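Local coordinates for putative pneumococcal surface protein (Streptococcus pneumoniae, PDB 4CNL) that binds choline through a chain of choline-binding repeats and so probably attaches the protein to the choline-bearing teichoic acids of the pneumococcal cell wall, at residues S60-A65 / Y70-N75; S41-D46 / W52-S57; S144-N149 / G167-G172; N149-S154 / E162-G167. One frame throughout, in Å; residues are numbered along the deposited sequence.

Contact 1: S60-A65 / Y70-N75; sequences SYAKNA and YYLKSN. With CHT (choline ion), chain I; CHT (choline ion), chain H; SO4 (sulfate ion), chain L.
Asn64 and Ala65 both face Leu72 in a G1 beta bulge, and the two segments run antiparallel, with Leu72 N to Ala65 O at 2.8 Å and Ala65 N returning the bond to Leu72 O. Asn64 N also bonds to Lys73 O. Beside this bridge the side chain of Leu72 turns to Ala62, its CG 3.8 Å from Ala62 CB. Tyr71 CG is anti to the backbone N (chi1 -172°), which lays the ring along the bulge and puts its OH 3.5 Å from Asn64 CA. The amide of Asn64 reaches over Ser74, where OD1 comes within 3.2 Å of Ser74 CB. A water at the edge of the Tyr61 ring, 2.6 Å from Tyr61 OH, donates to Ser74 O. Two cholines flank the pair: a methyl of one, C8, sits centrally over a face of Tyr61, and C8 of another does the same over Tyr70, 3.7 Å above the ring plane. Lys73 NZ and Asn75 ND2 both hold O3 of a sulfate, and Lys73 also pairs with Glu82. Aromatic faces meeting the methyls of a trimethylammonium cation are the chemistry of choline recognition, and the two segments supply one ring to each of two pockets.

Contact 2: S41-D46 / W52-S57; sequences SEWIYD and WYYLKS. With CHT (choline ion), chain H.
Trp43 and Tyr54 cross at about a right angle, and Tyr45 and Trp52 repeat the pattern two residues further along, on the same face. In the first pair the edge of Tyr54 points at the indole face, with CD1 3.5 Å from Trp43 CE2 and the planes at 57°. Tyr54 CB lies almost squarely over the six-membered ring of Trp43, a CH-pi contact. With CG of Tyr54 anti to its backbone N (chi1 -173°), the ring lies across strand 42-46, and its OH reaches Ser41 CA at 3.5 Å. Tyr45 treats Trp52 likewise: its edge meets the five-membered ring with planes at 73°, while Tyr45 CB sits 3.8 Å from the centre of the six-membered ring. The other face of each indole receives one choline, whose C8 lies 3.5 Å from Trp43 CE2 and whose C6 lies 3.8 Å from Trp52 CE2. The two tryptophans are thus walls of a choline pocket that Tyr70 and Met78 complete. On the reverse side of the sheet Ile44 CG1 touches Leu55 CD2 at 3.9 Å. Paired backbone bonds join Ile44 to Tyr53 and Glu42 to Leu55, with a G1 bulge where Ser41 and Glu42 both face Leu55. Strand 65-67 lies against the aromatic side, where Gln67 touches Trp43 and Tyr54; strand 30-32 brings Tyr31 to Ile44 and Asp46.

Contact 3: S144-N149 / G167-G172; sequences STWQGN and GRYYVG. With CHT (choline ion), chain E.
Trp146 meets Tyr169 and Val171 through aromatic and apolar contacts alone, with no hydrogen bond across the two segments. The aromatic contact is T-shaped: the benzo edge of Trp146 is directed at the face of Tyr169, ring centres 5.3 Å apart and planes at 79°. Trp146 CG lies anti to the carbonyl carbon (chi1 -67°), which sends the indole toward Tyr169. Apolar packing supports it from the same edge. Trp146 CZ2 is 3.6 Å from Tyr169 CB, which lies near the indole plane, and CH2 of the indole reaches Val171 CG1 at 4.0 Å. The polar end of the indole is held from outside these segments, NE1 giving its hydrogen to Asp165 OD2, which helps to fix the rotation of the ring. Packing of aromatic faces against the choline cation is the third kind of contact. The methyl C7 stands 3.4 Å above the indole plane and also faces the ring of Tyr169. Oxygens close in on another methyl, C6, with Gly148 O at 3.1 Å and Asn149 OD1 at 3.7 Å. Trp177 completes the pocket. Two aromatic faces set nearly at right angles form a corner for the trimethylammonium group, where pi density and nearby carbonyl oxygens would both favour the positive charge.

Contact 4: N149-S154 / E162-G167; sequences NYYLKS and EWVDGG. With CHT (choline ion), chain C.
With CG of Tyr151 anti to the backbone N (chi1 -173°), its ring is carried to Val164 and Asp165, while a bend at chi3 of Lys153 (65°) brings the ammonium group round to Glu162. Val164 lies over one face of the tyrosine: its CB is 4.0 Å from the centroid of the Tyr151 ring, an off-centre CH-pi contact, and 3.6 Å from Tyr151 CD2, and CG2 sits near Tyr151 CG. Farther out along the ring, Asp165 CB comes within 3.8 Å of Tyr151 CE1, and the carboxylate plane is turned just 15° from that of the ring. A water in the ring plane lies 3.0 Å from both Tyr151 OH and Asp165 OD1. The strongest partner of that carboxylate is Arg168, in a salt bridge to OD1. Here the chain passes from the hairpin of strands 145-147 and 150-152 to the next, strands 162-164 and 169-171, in the choline-binding repeat, so the contact packs successive hairpins together without any backbone bond between its segments. Near the surface, Lys153 NZ and Glu162 OE1 form a salt bridge of 2.8 Å. The lysine arrives on the syn lone pair of OE1, the side of the other carboxylate oxygen, and OE2 accepts a hydrogen bond from Val160 N. Tyr150 turns to a different task, with choline C7 lying 3.7 Å above the centre of its ring.

From the N terminus, contact 2 comes first and closes the hairpin of strands 42-46 and 51-55. Contact 1 follows in series, closing the short turn between 60-65 and 70-75. These two touch, with Ala62 N probably bonded to Tyr54 O, and both reach one choline, so consecutive hairpins build a shared pocket. Far along the elongated chain, contact 4 is nested inside the loop closed by contact 3, and their centres lie about 4 Å apart. Together they tie the hairpin 145-147/150-152 to the hairpin 162-164/169-171. None of the contacts cross. Contacts 1 and 3 are about 29 Å apart at their nearest atoms, and contacts 2 and 3 lie on opposite sides of the chain's centre.

Contact 1: S60-A65 / Y70-N75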
# COMPACT_ATOMS: atom_id res chain seq x y z
N SER A 60 6.74 9.14 -19.49
CA SER A 60 7.14 7.78 -19.11
C SER A 60 6.26 7.25 -17.98
O SER A 60 5.84 8.01 -17.11
CB SER A 60 8.60 7.74 -18.71
OG SER A 60 8.85 8.65 -17.66
N TYR A 61 5.96 5.96 -17.99
CA TYR A 61 5.06 5.45 -16.97
C TYR A 61 5.75 5.41 -15.62
O TYR A 61 6.96 5.18 -15.53
CB TYR A 61 4.49 4.07 -17.32
CG TYR A 61 5.48 2.93 -17.31
CD1 TYR A 61 6.28 2.65 -18.41
CD2 TYR A 61 5.61 2.11 -16.18
CE1 TYR A 61 7.18 1.60 -18.40
CE2 TYR A 61 6.50 1.06 -16.17
CZ TYR A 61 7.29 0.81 -17.27
OH TYR A 61 8.16 -0.24 -17.24
N ALA A 62 4.96 5.67 -14.59
CA ALA A 62 5.44 5.60 -13.21
C ALA A 62 5.54 4.15 -12.79
O ALA A 62 4.72 3.32 -13.19
CB ALA A 62 4.51 6.36 -12.28
N LYS A 63 6.56 3.83 -12.00
CA LYS A 63 6.71 2.49 -11.47
C LYS A 63 7.41 2.58 -10.12
O LYS A 63 8.20 3.50 -9.89
CB LYS A 63 7.49 1.58 -12.42
CG LYS A 63 8.82 2.14 -12.86
CD LYS A 63 9.56 1.11 -13.70
CE LYS A 63 10.91 1.64 -14.15
NZ LYS A 63 11.60 0.68 -15.05
N ASN A 64 7.08 1.66 -9.22
CA ASN A 64 7.60 1.69 -7.85
C ASN A 64 7.46 3.07 -7.24
O ASN A 64 8.40 3.59 -6.65
CB ASN A 64 9.06 1.25 -7.81
CG ASN A 64 9.26 -0.14 -8.32
OD1 ASN A 64 8.60 -1.07 -7.89
ND2 ASN A 64 10.16 -0.29 -9.29
N ALA A 65 6.28 3.66 -7.39
CA ALA A 65 6.10 5.05 -7.03
C ALA A 65 4.68 5.36 -6.64
O ALA A 65 3.72 4.72 -7.12
CB ALA A 65 6.54 5.93 -8.19
N TYR A 70 -2.22 6.68 -4.74
CA TYR A 70 -2.16 5.47 -5.56
C TYR A 70 -0.73 4.97 -5.73
O TYR A 70 0.21 5.76 -5.79
CB TYR A 70 -2.79 5.76 -6.93
CG TYR A 70 -4.21 6.26 -6.79
CD1 TYR A 70 -5.24 5.39 -6.48
CD2 TYR A 70 -4.51 7.61 -6.96
CE1 TYR A 70 -6.53 5.84 -6.34
CE2 TYR A 70 -5.81 8.07 -6.82
CZ TYR A 70 -6.81 7.18 -6.51
OH TYR A 70 -8.11 7.60 -6.36
N TYR A 71 -0.55 3.65 -5.78
CA TYR A 71 0.79 3.10 -5.92
C TYR A 71 0.96 2.35 -7.24
O TYR A 71 0.17 1.46 -7.56
CB TYR A 71 1.11 2.16 -4.74
CG TYR A 71 2.56 1.71 -4.72
CD1 TYR A 71 3.55 2.55 -4.24
CD2 TYR A 71 2.93 0.46 -5.19
CE1 TYR A 71 4.87 2.17 -4.23
CE2 TYR A 71 4.26 0.06 -5.19
CZ TYR A 71 5.22 0.93 -4.71
OH TYR A 71 6.55 0.54 -4.69
N LEU A 72 1.97 2.73 -8.00
CA LEU A 72 2.31 2.02 -9.23
C LEU A 72 3.37 0.97 -8.93
O LEU A 72 4.45 1.29 -8.43
CB LEU A 72 2.79 3.00 -10.30
CG LEU A 72 1.81 4.05 -10.83
CD1 LEU A 72 0.45 3.43 -11.18
CD2 LEU A 72 1.65 5.23 -9.87
N LYS A 73 3.06 -0.28 -9.24
CA LYS A 73 3.98 -1.39 -8.95
C LYS A 73 5.19 -1.38 -9.90
O LYS A 73 5.32 -0.48 -10.73
CB LYS A 73 3.21 -2.71 -9.03
CG LYS A 73 2.05 -2.75 -8.01
CD LYS A 73 1.35 -4.10 -7.97
CE LYS A 73 0.48 -4.31 -9.20
NZ LYS A 73 -0.13 -5.67 -9.18
N SER A 74 6.09 -2.34 -9.75
CA SER A 74 7.34 -2.32 -10.52
C SER A 74 7.09 -2.48 -12.02
O SER A 74 7.92 -2.06 -12.83
CB SER A 74 8.29 -3.41 -10.03
OG SER A 74 7.72 -4.69 -10.22
N ASN A 75 5.95 -3.09 -12.38
CA ASN A 75 5.58 -3.26 -13.79
C ASN A 75 4.70 -2.11 -14.29
O ASN A 75 4.18 -2.16 -15.41
CB ASN A 75 4.86 -4.60 -14.02
CG ASN A 75 3.58 -4.76 -13.20
OD1 ASN A 75 3.15 -3.85 -12.51
ND2 ASN A 75 2.98 -5.94 -13.28
C4 CHT I . 6.34 -2.33 -18.81
C5 CHT I . 5.02 -2.74 -19.47
C6 CHT I . 5.04 -0.95 -21.04
C7 CHT I . 3.01 -1.99 -20.40
C8 CHT I . 4.18 -0.61 -18.89
O6 CHT I . 7.41 -2.52 -19.73
N1 CHT I . 4.31 -1.57 -19.95
C4 CHT H . -8.49 8.38 -10.11
C5 CHT H . -8.59 6.86 -9.96
C6 CHT H . -7.75 4.79 -10.73
C7 CHT H . -7.69 6.69 -12.12
C8 CHT H . -6.27 6.55 -10.25
O6 CHT H . -9.36 9.02 -9.18
N1 CHT H . -7.57 6.22 -10.76
S SO4 L . 0.38 -8.09 -11.68
O1 SO4 L . 0.80 -8.36 -13.06
O2 SO4 L . 0.74 -9.22 -10.84
O3 SO4 L . 1.05 -6.89 -11.18
O4 SO4 L . -1.07 -7.88 -11.65
O HOH W 1 8.69 -1.94 -15.39

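Contact 2: S41-D46 / W52-S57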
# COMPACT_ATOMS: atom_id res chain seq x y z
N SER A 41 1.18 13.23 -17.94
CA SER A 41 0.58 13.64 -16.68
C SER A 41 -0.88 13.22 -16.59
O SER A 41 -1.77 14.03 -16.33
CB SER A 41 0.70 15.15 -16.49
OG SER A 41 2.07 15.51 -16.40
N GLU A 42 -1.12 11.94 -16.84
CA GLU A 42 -2.48 11.46 -16.84
C GLU A 42 -2.54 9.97 -16.64
O GLU A 42 -1.55 9.25 -16.88
CB GLU A 42 -3.18 11.84 -18.15
CG GLU A 42 -2.65 11.11 -19.37
CD GLU A 42 -3.22 11.66 -20.66
OE1 GLU A 42 -4.42 11.48 -20.92
OE2 GLU A 42 -2.45 12.28 -21.42
N TRP A 43 -3.70 9.52 -16.18
CA TRP A 43 -4.02 8.13 -15.98
C TRP A 43 -4.62 7.52 -17.23
O TRP A 43 -5.45 8.14 -17.89
CB TRP A 43 -5.01 7.97 -14.82
CG TRP A 43 -4.41 8.22 -13.49
CD1 TRP A 43 -4.41 9.39 -12.79
CD2 TRP A 43 -3.74 7.26 -12.68
NE1 TRP A 43 -3.77 9.22 -11.58
CE2 TRP A 43 -3.35 7.91 -11.49
CE3 TRP A 43 -3.44 5.90 -12.84
CZ2 TRP A 43 -2.65 7.26 -10.47
CZ3 TRP A 43 -2.74 5.26 -11.83
CH2 TRP A 43 -2.37 5.93 -10.66
N ILE A 44 -4.21 6.28 -17.52
CA ILE A 44 -4.75 5.52 -18.64
C ILE A 44 -5.10 4.11 -18.19
O ILE A 44 -4.30 3.47 -17.50
CB ILE A 44 -3.72 5.45 -19.81
CG1 ILE A 44 -3.70 6.77 -20.59
CG2 ILE A 44 -4.02 4.27 -20.73
CD1 ILE A 44 -4.93 7.00 -21.41
N TYR A 45 -6.28 3.62 -18.56
CA TYR A 45 -6.59 2.21 -18.36
C TYR A 45 -6.30 1.42 -19.63
O TYR A 45 -6.86 1.70 -20.70
CB TYR A 45 -8.05 2.00 -17.94
CG TYR A 45 -8.31 0.58 -17.51
CD1 TYR A 45 -8.07 0.17 -16.20
CD2 TYR A 45 -8.77 -0.37 -18.41
CE1 TYR A 45 -8.29 -1.14 -15.80
CE2 TYR A 45 -9.00 -1.69 -18.02
CZ TYR A 45 -8.75 -2.06 -16.71
OH TYR A 45 -8.97 -3.38 -16.32
N ASP A 46 -5.42 0.44 -19.50
CA ASP A 46 -5.10 -0.43 -20.63
C ASP A 46 -5.94 -1.69 -20.54
O ASP A 46 -5.74 -2.51 -19.64
CB ASP A 46 -3.61 -0.76 -20.65
CG ASP A 46 -3.17 -1.36 -21.97
OD1 ASP A 46 -3.93 -2.18 -22.51
OD2 ASP A 46 -2.08 -1.02 -22.47
N TRP A 52 -4.64 0.05 -14.62
CA TRP A 52 -4.37 1.47 -14.72
C TRP A 52 -2.87 1.74 -14.72
O TRP A 52 -2.11 1.09 -13.99
CB TRP A 52 -4.99 2.24 -13.56
CG TRP A 52 -6.47 2.37 -13.58
CD1 TRP A 52 -7.38 1.59 -12.91
CD2 TRP A 52 -7.23 3.35 -14.30
NE1 TRP A 52 -8.65 2.03 -13.18
CE2 TRP A 52 -8.59 3.11 -14.02
CE3 TRP A 52 -6.88 4.41 -15.15
CZ2 TRP A 52 -9.61 3.89 -14.57
CZ3 TRP A 52 -7.90 5.18 -15.69
CH2 TRP A 52 -9.24 4.91 -15.39
N TYR A 53 -2.46 2.73 -15.50
CA TYR A 53 -1.09 3.23 -15.52
C TYR A 53 -1.09 4.74 -15.40
O TYR A 53 -2.03 5.39 -15.86
CB TYR A 53 -0.38 2.82 -16.81
CG TYR A 53 -0.23 1.34 -16.99
CD1 TYR A 53 -1.28 0.57 -17.52
CD2 TYR A 53 0.94 0.69 -16.63
CE1 TYR A 53 -1.13 -0.80 -17.69
CE2 TYR A 53 1.08 -0.67 -16.78
CZ TYR A 53 0.05 -1.41 -17.31
OH TYR A 53 0.20 -2.77 -17.47
N TYR A 54 -0.05 5.30 -14.79
CA TYR A 54 0.11 6.75 -14.74
C TYR A 54 1.29 7.18 -15.58
O TYR A 54 2.43 6.79 -15.31
CB TYR A 54 0.29 7.25 -13.31
CG TYR A 54 0.29 8.76 -13.28
CD1 TYR A 54 -0.89 9.47 -13.47
CD2 TYR A 54 1.47 9.48 -13.13
CE1 TYR A 54 -0.90 10.85 -13.47
CE2 TYR A 54 1.47 10.87 -13.13
CZ TYR A 54 0.28 11.54 -13.30
OH TYR A 54 0.27 12.91 -13.31
N LEU A 55 1.02 7.99 -16.60
CA LEU A 55 2.11 8.56 -17.38
C LEU A 55 2.55 9.88 -16.76
O LEU A 55 1.75 10.79 -16.54
CB LEU A 55 1.69 8.75 -18.84
CG LEU A 55 1.43 7.46 -19.64
CD1 LEU A 55 2.53 6.40 -19.40
CD2 LEU A 55 0.03 6.90 -19.36
N LYS A 56 3.85 9.97 -16.48
CA LYS A 56 4.43 11.14 -15.82
C LYS A 56 4.54 12.34 -16.76
O LYS A 56 4.08 12.28 -17.91
CB LYS A 56 5.80 10.77 -15.25
CG LYS A 56 5.71 9.74 -14.13
CD LYS A 56 7.08 9.36 -13.58
CE LYS A 56 7.85 8.47 -14.54
NZ LYS A 56 9.17 8.06 -13.98
N SER A 57 5.13 13.42 -16.27
CA SER A 57 5.21 14.66 -17.03
C SER A 57 6.09 14.53 -18.27
O SER A 57 5.93 15.29 -19.23
CB SER A 57 5.73 15.80 -16.15
OG SER A 57 7.08 15.56 -15.79
C4 CHT H . -8.49 8.38 -10.11
C5 CHT H . -8.59 6.86 -9.96
C6 CHT H . -7.75 4.79 -10.73
C7 CHT H . -7.69 6.69 -12.12
C8 CHT H . -6.27 6.55 -10.25
O6 CHT H . -9.36 9.02 -9.18
N1 CHT H . -7.57 6.22 -10.76
O HOH W 2 -1.89 14.27 -12.89

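Contact 3: S144-N149 / G167-G172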
# COMPACT_ATOMS: atom_id res chain seq x y z
N SER A 144 -4.63 -13.57 22.79
CA SER A 144 -4.56 -14.65 23.78
C SER A 144 -3.13 -15.04 24.07
O SER A 144 -2.79 -16.23 24.07
CB SER A 144 -5.38 -15.85 23.31
OG SER A 144 -6.75 -15.52 23.24
N THR A 145 -2.28 -14.05 24.31
CA THR A 145 -0.85 -14.27 24.47
C THR A 145 -0.17 -13.09 25.13
O THR A 145 -0.69 -11.97 25.13
CB THR A 145 -0.18 -14.57 23.11
OG1 THR A 145 1.14 -15.11 23.32
CG2 THR A 145 -0.08 -13.30 22.26
N TRP A 146 1.01 -13.34 25.71
CA TRP A 146 1.78 -12.30 26.35
C TRP A 146 2.71 -11.63 25.36
O TRP A 146 3.24 -12.28 24.45
CB TRP A 146 2.60 -12.86 27.51
CG TRP A 146 1.76 -13.32 28.62
CD1 TRP A 146 1.22 -14.56 28.79
CD2 TRP A 146 1.35 -12.55 29.75
NE1 TRP A 146 0.49 -14.61 29.95
CE2 TRP A 146 0.55 -13.38 30.56
CE3 TRP A 146 1.59 -11.23 30.16
CZ2 TRP A 146 -0.02 -12.94 31.75
CZ3 TRP A 146 1.01 -10.78 31.33
CH2 TRP A 146 0.23 -11.64 32.12
N GLN A 147 2.88 -10.32 25.52
CA GLN A 147 3.98 -9.59 24.91
C GLN A 147 4.70 -8.90 26.05
O GLN A 147 4.22 -7.91 26.60
CB GLN A 147 3.48 -8.58 23.86
CG GLN A 147 4.57 -7.68 23.30
CD GLN A 147 5.71 -8.44 22.64
OE1 GLN A 147 5.53 -9.55 22.13
NE2 GLN A 147 6.89 -7.83 22.64
N GLY A 148 5.85 -9.45 26.42
CA GLY A 148 6.53 -8.99 27.63
C GLY A 148 5.60 -9.21 28.81
O GLY A 148 5.05 -10.30 28.97
N ASN A 149 5.42 -8.16 29.61
CA ASN A 149 4.59 -8.24 30.82
C ASN A 149 3.16 -7.80 30.58
O ASN A 149 2.40 -7.56 31.54
CB ASN A 149 5.21 -7.38 31.92
CG ASN A 149 6.61 -7.83 32.27
OD1 ASN A 149 6.83 -8.99 32.60
ND2 ASN A 149 7.57 -6.91 32.19
N GLY A 167 -7.06 -17.33 33.97
CA GLY A 167 -7.26 -16.75 35.28
C GLY A 167 -6.09 -16.90 36.25
O GLY A 167 -6.29 -16.89 37.47
N ARG A 168 -4.88 -17.02 35.71
CA ARG A 168 -3.70 -17.29 36.54
C ARG A 168 -2.91 -16.05 36.93
O ARG A 168 -2.20 -16.06 37.95
CB ARG A 168 -2.77 -18.28 35.82
CG ARG A 168 -3.36 -19.67 35.73
CD ARG A 168 -2.50 -20.58 34.89
NE ARG A 168 -2.54 -20.18 33.48
CZ ARG A 168 -1.83 -20.77 32.52
NH1 ARG A 168 -1.03 -21.78 32.83
NH2 ARG A 168 -1.92 -20.36 31.26
N TYR A 169 -3.00 -14.99 36.13
CA TYR A 169 -2.15 -13.82 36.31
C TYR A 169 -2.97 -12.56 36.44
O TYR A 169 -3.93 -12.36 35.69
CB TYR A 169 -1.20 -13.66 35.12
CG TYR A 169 -0.22 -14.79 34.94
CD1 TYR A 169 1.01 -14.77 35.59
CD2 TYR A 169 -0.51 -15.86 34.11
CE1 TYR A 169 1.92 -15.79 35.44
CE2 TYR A 169 0.40 -16.89 33.94
CZ TYR A 169 1.61 -16.85 34.61
OH TYR A 169 2.53 -17.87 34.47
N TYR A 170 -2.59 -11.69 37.38
CA TYR A 170 -3.28 -10.43 37.55
C TYR A 170 -2.49 -9.29 36.91
O TYR A 170 -1.32 -9.06 37.24
CB TYR A 170 -3.51 -10.12 39.05
CG TYR A 170 -4.08 -8.73 39.24
CD1 TYR A 170 -5.43 -8.48 39.04
CD2 TYR A 170 -3.25 -7.67 39.59
CE1 TYR A 170 -5.95 -7.20 39.19
CE2 TYR A 170 -3.76 -6.39 39.74
CZ TYR A 170 -5.11 -6.17 39.54
OH TYR A 170 -5.61 -4.89 39.69
N VAL A 171 -3.13 -8.58 35.98
CA VAL A 171 -2.50 -7.37 35.48
C VAL A 171 -3.17 -6.15 36.10
O VAL A 171 -4.40 -6.10 36.21
CB VAL A 171 -2.56 -7.28 33.95
CG1 VAL A 171 -1.71 -8.38 33.33
CG2 VAL A 171 -3.99 -7.38 33.45
N GLY A 172 -2.37 -5.19 36.54
CA GLY A 172 -2.89 -3.98 37.14
C GLY A 172 -3.53 -3.06 36.13
O GLY A 172 -3.58 -3.37 34.93
C4 CHT E . 3.73 -15.50 31.80
C5 CHT E . 4.39 -14.29 31.16
C6 CHT E . 4.90 -12.03 31.57
C7 CHT E . 3.37 -13.18 32.95
C8 CHT E . 5.67 -13.71 33.02
O6 CHT E . 3.56 -16.49 30.80
N1 CHT E . 4.58 -13.29 32.18

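Contact 4: N149-S154 / E162-G167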
# COMPACT_ATOMS: atom_id res chain seq x y z
N ASN A 149 5.42 -8.16 29.61
CA ASN A 149 4.59 -8.24 30.82
C ASN A 149 3.16 -7.80 30.58
O ASN A 149 2.40 -7.56 31.54
CB ASN A 149 5.21 -7.38 31.92
CG ASN A 149 6.61 -7.83 32.27
OD1 ASN A 149 6.83 -8.99 32.60
ND2 ASN A 149 7.57 -6.91 32.19
N TYR A 150 2.78 -7.69 29.31
CA TYR A 150 1.42 -7.33 28.94
C TYR A 150 0.71 -8.50 28.30
O TYR A 150 1.33 -9.31 27.62
CB TYR A 150 1.42 -6.15 27.97
CG TYR A 150 2.09 -4.93 28.51
CD1 TYR A 150 1.40 -4.06 29.34
CD2 TYR A 150 3.42 -4.63 28.18
CE1 TYR A 150 2.01 -2.93 29.85
CE2 TYR A 150 4.04 -3.50 28.69
CZ TYR A 150 3.32 -2.66 29.52
OH TYR A 150 3.93 -1.53 30.02
N TYR A 151 -0.60 -8.57 28.49
CA TYR A 151 -1.38 -9.66 27.92
C TYR A 151 -2.38 -9.15 26.91
O TYR A 151 -3.18 -8.26 27.22
CB TYR A 151 -2.12 -10.43 29.01
CG TYR A 151 -2.81 -11.68 28.51
CD1 TYR A 151 -2.08 -12.84 28.28
CD2 TYR A 151 -4.18 -11.70 28.30
CE1 TYR A 151 -2.70 -14.00 27.83
CE2 TYR A 151 -4.82 -12.87 27.85
CZ TYR A 151 -4.06 -14.00 27.62
OH TYR A 151 -4.68 -15.15 27.18
N LEU A 152 -2.35 -9.73 25.73
CA LEU A 152 -3.35 -9.40 24.71
C LEU A 152 -4.49 -10.41 24.78
O LEU A 152 -4.27 -11.63 24.70
CB LEU A 152 -2.73 -9.39 23.31
CG LEU A 152 -1.61 -8.40 22.96
CD1 LEU A 152 -2.00 -6.98 23.36
CD2 LEU A 152 -0.24 -8.78 23.57
N LYS A 153 -5.71 -9.91 24.93
CA LYS A 153 -6.88 -10.77 25.11
C LYS A 153 -7.30 -11.38 23.77
O LYS A 153 -6.62 -11.17 22.76
CB LYS A 153 -8.02 -9.98 25.75
CG LYS A 153 -7.64 -9.43 27.14
CD LYS A 153 -8.71 -8.52 27.70
CE LYS A 153 -10.00 -9.29 27.96
NZ LYS A 153 -10.93 -8.52 28.84
N SER A 154 -8.39 -12.15 23.76
CA SER A 154 -8.75 -12.92 22.58
C SER A 154 -9.09 -12.04 21.38
O SER A 154 -8.92 -12.47 20.23
CB SER A 154 -9.92 -13.86 22.88
OG SER A 154 -11.10 -13.15 23.19
N GLU A 162 -7.32 -6.92 35.58
CA GLU A 162 -8.11 -8.14 35.45
C GLU A 162 -7.21 -9.35 35.56
O GLU A 162 -5.98 -9.25 35.44
CB GLU A 162 -8.89 -8.16 34.13
CG GLU A 162 -8.05 -8.03 32.87
CD GLU A 162 -8.90 -7.84 31.63
OE1 GLU A 162 -9.83 -8.66 31.41
OE2 GLU A 162 -8.66 -6.87 30.87
N TRP A 163 -7.84 -10.49 35.81
CA TRP A 163 -7.15 -11.77 35.81
C TRP A 163 -7.17 -12.34 34.40
O TRP A 163 -8.22 -12.37 33.76
CB TRP A 163 -7.80 -12.72 36.81
CG TRP A 163 -7.53 -12.30 38.21
CD1 TRP A 163 -8.26 -11.41 38.96
CD2 TRP A 163 -6.44 -12.71 39.04
NE1 TRP A 163 -7.69 -11.26 40.20
CE2 TRP A 163 -6.57 -12.04 40.27
CE3 TRP A 163 -5.36 -13.58 38.85
CZ2 TRP A 163 -5.67 -12.22 41.31
CZ3 TRP A 163 -4.47 -13.76 39.89
CH2 TRP A 163 -4.62 -13.08 41.10
N VAL A 164 -6.02 -12.79 33.93
CA VAL A 164 -5.88 -13.24 32.54
C VAL A 164 -5.16 -14.57 32.43
O VAL A 164 -4.54 -15.03 33.40
CB VAL A 164 -5.10 -12.22 31.69
CG1 VAL A 164 -5.77 -10.84 31.72
CG2 VAL A 164 -3.66 -12.13 32.15
N ASP A 165 -5.22 -15.15 31.23
CA ASP A 165 -4.45 -16.34 30.87
C ASP A 165 -4.85 -17.52 31.75
O ASP A 165 -4.07 -17.98 32.59
CB ASP A 165 -2.95 -16.06 30.98
CG ASP A 165 -2.10 -17.15 30.37
OD1 ASP A 165 -2.67 -18.08 29.76
OD2 ASP A 165 -0.86 -17.07 30.50
N GLY A 166 -6.08 -18.00 31.55
CA GLY A 166 -6.62 -19.08 32.36
C GLY A 166 -6.84 -18.63 33.79
O GLY A 166 -6.77 -19.44 34.72
N GLY A 167 -7.06 -17.33 33.97
CA GLY A 167 -7.26 -16.75 35.28
C GLY A 167 -6.09 -16.90 36.25
O GLY A 167 -6.29 -16.89 37.47
C4 CHT C . 4.52 -0.90 25.67
C5 CHT C . 3.58 -0.18 26.63
C6 CHT C . 2.00 0.44 24.97
C7 CHT C . 1.78 -1.65 26.09
C8 CHT C . 1.41 0.33 27.23
O6 CHT C . 5.05 0.04 24.75
N1 CHT C . 2.20 -0.28 26.20
O HOH W 3 -3.32 -17.82 26.83